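PDB 3EC6: general stress protein 26 from Bacillus anthracis, which is of unknown function but binds flavin-adenine dinucleotide and belongs to the pyridoxamine 5'-phosphate oxidase family of flavin-binding proteins. Local coordinates for residues Arg103-Arg107 / Pro108-Asn112; Ser85-Asp89 / Ser90-Asn94. All coordinates share one frame; numbering follows the deposited sequence. Where two conformers were deposited one is given.

Contact 1: Arg103-Arg107 / Pro108-Asn112; sequences RWLLR and PEDPN. With FAD (flavin-adenine dinucleotide), chain B; SO4 (sulfate ion), chain C.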
# COMPACT_ATOMS: atom_id res chain seq x y z
N ARG A 103 -9.84 -8.56 16.56
CA ARG A 103 -10.68 -7.76 15.69
C ARG A 103 -11.20 -8.60 14.56
O ARG A 103 -12.29 -8.32 14.02
CB ARG A 103 -9.89 -6.59 15.09
CG ARG A 103 -9.48 -5.56 16.13
CD ARG A 103 -8.47 -4.56 15.51
NE ARG A 103 -8.20 -3.44 16.41
CZ ARG A 103 -7.32 -3.44 17.39
NH1 ARG A 103 -6.58 -4.52 17.68
NH2 ARG A 103 -7.16 -2.33 18.10
N TRP A 104 -10.42 -9.59 14.15
CA TRP A 104 -10.75 -10.34 12.92
C TRP A 104 -10.95 -11.84 13.11
O TRP A 104 -11.46 -12.48 12.20
CB TRP A 104 -9.64 -10.12 11.86
CG TRP A 104 -9.39 -8.65 11.66
CD1 TRP A 104 -10.22 -7.74 11.01
CD2 TRP A 104 -8.28 -7.91 12.15
NE1 TRP A 104 -9.65 -6.48 11.07
CE2 TRP A 104 -8.48 -6.55 11.78
CE3 TRP A 104 -7.15 -8.26 12.88
CZ2 TRP A 104 -7.54 -5.54 12.12
CZ3 TRP A 104 -6.21 -7.25 13.24
CH2 TRP A 104 -6.43 -5.91 12.85
N LEU A 105 -10.52 -12.38 14.28
CA LEU A 105 -10.49 -13.82 14.56
C LEU A 105 -10.83 -14.04 16.02
O LEU A 105 -10.59 -13.14 16.83
CB LEU A 105 -9.07 -14.36 14.26
CG LEU A 105 -8.65 -14.29 12.79
CD1 LEU A 105 -7.11 -14.55 12.81
CD2 LEU A 105 -9.45 -15.33 11.98
N LEU A 106 -11.43 -15.19 16.35
CA LEU A 106 -11.91 -15.42 17.71
C LEU A 106 -10.83 -15.76 18.75
O LEU A 106 -10.95 -15.34 19.92
CB LEU A 106 -12.98 -16.50 17.74
CG LEU A 106 -14.26 -16.09 17.02
CD1 LEU A 106 -15.11 -17.30 16.71
CD2 LEU A 106 -15.10 -15.02 17.79
N ARG A 107 -9.86 -16.58 18.35
CA ARG A 107 -8.92 -17.23 19.27
C ARG A 107 -7.97 -18.06 18.40
O ARG A 107 -8.26 -18.27 17.22
CB ARG A 107 -9.70 -18.13 20.23
CG ARG A 107 -10.55 -19.22 19.50
CD ARG A 107 -11.37 -20.09 20.49
NE ARG A 107 -12.15 -19.21 21.37
CZ ARG A 107 -13.37 -18.79 21.09
NH1 ARG A 107 -13.97 -19.22 19.97
NH2 ARG A 107 -14.00 -17.96 21.90
N PRO A 108 -6.82 -18.50 18.93
CA PRO A 108 -5.86 -19.25 18.10
C PRO A 108 -6.40 -20.51 17.51
O PRO A 108 -5.97 -20.90 16.41
CB PRO A 108 -4.68 -19.52 19.05
CG PRO A 108 -5.08 -19.00 20.35
CD PRO A 108 -6.33 -18.24 20.30
N GLU A 109 -7.42 -21.11 18.16
CA GLU A 109 -8.08 -22.31 17.61
C GLU A 109 -9.20 -22.03 16.61
O GLU A 109 -9.84 -22.99 16.11
CB GLU A 109 -8.69 -23.12 18.77
CG GLU A 109 -7.68 -23.45 19.86
CD GLU A 109 -7.58 -22.40 20.99
OE1 GLU A 109 -8.07 -21.24 20.92
OE2 GLU A 109 -6.97 -22.76 22.03
N ASP A 110 -9.48 -20.75 16.32
CA ASP A 110 -10.54 -20.42 15.36
C ASP A 110 -10.23 -21.12 14.02
O ASP A 110 -9.18 -20.87 13.41
CB ASP A 110 -10.57 -18.90 15.17
CG ASP A 110 -11.75 -18.41 14.35
OD1 ASP A 110 -12.37 -19.22 13.60
OD2 ASP A 110 -12.03 -17.18 14.41
N PRO A 111 -11.15 -21.98 13.53
CA PRO A 111 -10.91 -22.62 12.23
C PRO A 111 -10.75 -21.64 11.06
O PRO A 111 -10.15 -22.02 10.04
CB PRO A 111 -12.18 -23.50 12.02
CG PRO A 111 -13.13 -23.03 12.97
CD PRO A 111 -12.42 -22.43 14.12
N ASN A 112 -11.25 -20.41 11.20
CA ASN A 112 -11.08 -19.38 10.19
C ASN A 112 -9.68 -18.73 10.17
O ASN A 112 -9.38 -18.01 9.22
CB ASN A 112 -12.14 -18.29 10.34
CG ASN A 112 -13.56 -18.85 10.12
OD1 ASN A 112 -13.75 -19.65 9.18
ND2 ASN A 112 -14.52 -18.42 10.91
PA FAD B . -12.30 -8.39 2.77
O1A FAD B . -12.28 -9.83 2.28
O2A FAD B . -13.01 -8.20 4.10
O5B FAD B . -13.12 -7.40 1.75
C5B FAD B . -13.02 -6.02 1.99
C4B FAD B . -12.44 -5.47 0.71
O4B FAD B . -13.46 -5.53 -0.31
C3B FAD B . -12.02 -4.02 0.91
O3B FAD B . -10.61 -3.91 1.08
C2B FAD B . -12.62 -3.32 -0.31
O2B FAD B . -11.67 -3.25 -1.36
C1B FAD B . -13.77 -4.22 -0.76
N9A FAD B . -15.06 -3.80 -0.15
C8A FAD B . -15.21 -3.12 1.04
N7A FAD B . -16.53 -2.90 1.26
C5A FAD B . -17.23 -3.43 0.24
C6A FAD B . -18.60 -3.46 -0.01
N6A FAD B . -19.40 -2.65 0.70
N1A FAD B . -19.04 -4.07 -1.17
C2A FAD B . -18.13 -4.64 -2.06
N3A FAD B . -16.76 -4.60 -1.81
C4A FAD B . -16.32 -4.00 -0.66
N1 FAD B . -7.02 -7.69 8.83
C2 FAD B . -6.54 -8.97 9.02
O2 FAD B . -7.28 -9.88 8.64
N3 FAD B . -5.29 -9.19 9.57
C4 FAD B . -4.51 -8.14 9.98
O4 FAD B . -3.37 -8.36 10.48
C4X FAD B . -5.00 -6.82 9.85
N5 FAD B . -4.22 -5.76 10.28
C5X FAD B . -4.73 -4.48 10.15
C6 FAD B . -3.92 -3.42 10.62
C7 FAD B . -4.42 -2.13 10.45
C7M FAD B . -3.57 -0.99 10.96
C8 FAD B . -5.67 -1.89 9.85
C8M FAD B . -6.23 -0.49 9.64
C9 FAD B . -6.44 -2.95 9.35
C9A FAD B . -5.97 -4.27 9.52
N10 FAD B . -6.73 -5.33 9.05
C10 FAD B . -6.24 -6.63 9.24
C1' FAD B . -7.99 -5.18 8.26
C2' FAD B . -7.78 -5.26 6.74
O2' FAD B . -6.89 -4.23 6.29
C3' FAD B . -9.14 -5.01 6.07
O3' FAD B . -10.03 -6.01 6.59
C4' FAD B . -9.05 -5.11 4.56
O4' FAD B . -10.26 -4.61 3.91
C5' FAD B . -8.81 -6.57 4.13
O5' FAD B . -8.80 -6.64 2.71
P FAD B . -9.56 -7.92 2.09
O1P FAD B . -9.75 -7.77 0.59
O2P FAD B . -8.99 -9.22 2.58
O3P FAD B . -10.93 -7.63 2.88
S SO4 C . -4.13 -3.44 20.51
O1 SO4 C . -5.18 -4.39 20.10
O2 SO4 C . -4.46 -2.12 19.96
O3 SO4 C . -4.04 -3.37 21.97
O4 SO4 C . -2.79 -3.86 20.08

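Contact 2: Ser85-Asp89 / Ser90-Asn94; sequences SIEED and STLKN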
# COMPACT_ATOMS: atom_id res chain seq x y z
N SER A 85 1.64 -17.96 -0.13
CA SER A 85 0.84 -19.18 -0.01
C SER A 85 0.11 -19.14 1.34
O SER A 85 0.35 -18.26 2.17
CB SER A 85 1.75 -20.40 -0.14
OG SER A 85 2.72 -20.40 0.89
N ILE A 86 -0.78 -20.11 1.56
CA ILE A 86 -1.53 -20.14 2.83
C ILE A 86 -0.91 -21.19 3.73
O ILE A 86 -0.56 -22.30 3.28
CB ILE A 86 -3.00 -20.46 2.54
CG1 ILE A 86 -3.58 -19.40 1.61
CG2 ILE A 86 -3.84 -20.41 3.88
CD1 ILE A 86 -3.21 -18.00 1.94
N GLU A 87 -0.76 -20.84 5.00
CA GLU A 87 -0.06 -21.69 5.97
C GLU A 87 -1.05 -21.92 7.11
O GLU A 87 -1.62 -20.96 7.67
CB GLU A 87 1.26 -20.99 6.41
CG GLU A 87 1.94 -21.68 7.59
CD GLU A 87 2.49 -23.06 7.23
OE1 GLU A 87 3.66 -23.10 6.77
OE2 GLU A 87 1.83 -24.09 7.46
N GLU A 88 -1.29 -23.20 7.43
CA GLU A 88 -2.22 -23.51 8.51
C GLU A 88 -1.48 -24.24 9.66
O GLU A 88 -2.12 -24.80 10.53
CB GLU A 88 -3.39 -24.38 8.02
CG GLU A 88 -4.14 -23.74 6.88
CD GLU A 88 -5.60 -24.14 6.79
OE1 GLU A 88 -6.27 -24.33 7.84
OE2 GLU A 88 -6.08 -24.24 5.65
N ASP A 89 -0.15 -24.23 9.63
CA ASP A 89 0.66 -24.87 10.68
C ASP A 89 0.26 -24.35 12.07
O ASP A 89 0.34 -23.15 12.33
CB ASP A 89 2.12 -24.57 10.40
CG ASP A 89 3.03 -25.17 11.43
OD1 ASP A 89 3.19 -26.42 11.43
OD2 ASP A 89 3.57 -24.42 12.26
N SER A 90 -0.17 -25.25 12.95
CA SER A 90 -0.61 -24.87 14.31
C SER A 90 0.49 -24.20 15.12
O SER A 90 0.21 -23.28 15.89
CB SER A 90 -1.13 -26.08 15.08
OG SER A 90 -2.29 -26.58 14.46
N THR A 91 1.73 -24.64 14.94
CA THR A 91 2.85 -24.08 15.70
C THR A 91 3.04 -22.60 15.34
O THR A 91 3.13 -21.77 16.23
CB THR A 91 4.15 -24.86 15.50
OG1 THR A 91 3.93 -26.20 15.98
CG2 THR A 91 5.34 -24.24 16.32
N LEU A 92 3.04 -22.28 14.04
CA LEU A 92 3.18 -20.87 13.65
C LEU A 92 1.94 -20.07 14.05
O LEU A 92 2.07 -18.94 14.53
CB LEU A 92 3.47 -20.68 12.15
CG LEU A 92 4.82 -21.20 11.73
CD1 LEU A 92 4.90 -21.24 10.16
CD2 LEU A 92 5.92 -20.37 12.34
N LYS A 93 0.74 -20.64 13.88
CA LYS A 93 -0.47 -19.90 14.24
C LYS A 93 -0.45 -19.54 15.75
O LYS A 93 -0.80 -18.43 16.14
CB LYS A 93 -1.73 -20.73 13.91
CG LYS A 93 -2.04 -20.61 12.41
CD LYS A 93 -3.04 -21.61 11.92
CE LYS A 93 -4.15 -21.67 12.79
NZ LYS A 93 -4.96 -22.94 12.47
N ASN A 94 -0.06 -20.50 16.58
CA ASN A 94 -0.01 -20.25 18.02
C ASN A 94 1.12 -19.31 18.38
O ASN A 94 0.98 -18.49 19.29
CB ASN A 94 0.11 -21.58 18.78
CG ASN A 94 -1.14 -22.45 18.66
OD1 ASN A 94 -2.21 -21.95 18.42
ND2 ASN A 94 -0.98 -23.76 18.85

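Contact 1: Arg103-Arg107 / Pro108-Asn112
A local contact round a type I beta turn, Arg107 to Asp110, folds the loop between helix 90-96 and strand 113-126 back on itself. Asp110 N donates to Arg107 O at 2.9 Å. The Asp110 side chain does the rest. With CG anti to the backbone N (chi1 -172°), its carboxylate swings back to the residues ahead of the turn, where OD2 receives Leu106 N on its anti lone pair, a short 2.8 Å bond that is almost straight (172°). The other oxygen, OD1, accepts Asn112 N at 2.9 Å from above the carboxylate plane, closing an Asx turn just before strand 113-126. One buried carboxylate thus ties both flanks of the turn, and two N-H groups probably help to stabilise its negative charge. Ahead of the turn, one face of the Trp104 indole lies over the flavin, FAD C10 standing 3.3 Å above the indole plane and offset toward the rim; Arg103 CB sits over the centre of the other indole face. The Arg103 guanidinium holds a sulfate, probably from the crystallisation liquor, at its edge and forms a salt bridge with Asp74 of the second subunit. Glu109 and Arg107, both exposed, cross at about a right angle, with Glu109 OE1 3.5 Å from Arg107 CG.

Contact 2: Ser85-Asp89 / Ser90-Asn94
Strand 77-87 ends at Glu87, and after a two-residue link the chain enters helix 90-96, whose first turn is closed by Lys93 N donating to Asp89 O (3.0 Å). Asp89 is the N-cap, immediately before the helical residues. Its CG stands anti to the backbone N (chi1 180°), which carries the carboxylate over the amides of the first turn. There OD2 takes Leu92 N at 2.8 Å, met on its anti side and 27° out of the carboxylate plane. The acid therefore accepts an amide that has no earlier helical carbonyl to bond, and its negative charge should interact favourably with the helix dipole. Asp89 OD2 also lies 3.3 Å from Thr91 CB and 3.5 Å from Leu92 CG. Glu87 is second shell: its chain bends at chi2 and returns OE2 to Asp89 N, 2.9 Å away, which probably helps to hold the backbone of the capping residue. Leu92 crosses the Glu87 side chain at about a right angle, with Leu92 CD1 3.9 Å from Glu87 CG, and also packs on Leu115 of the neighbouring strand 113-126. Glu88, turned from the helix, forms a salt bridge with Arg48. Lys93 lays its aliphatic chain along the link, CD 3.6 Å from Glu88 O.

How the contacts relate
Contact 2 precedes contact 1 along the chain: the capped start of helix 90-96 comes first, and the turn at 107-110 leads back into strand 113-126, which pairs with strand 77-87. Their centres are about 12 Å apart, and they touch where Pro108 CB comes within 3.5 Å of Asn94 OD1. Arg48 joins them too, its NH2 group bonding Pro111 O of contact 1 and Glu88 of contact 2. Their relation to the cofactor differs. In contact 1, Trp104 CZ2 lies 3.2 Å from FAD N10, whereas the Lys93 side chain of contact 2 is about 12 Å from a bound FAD.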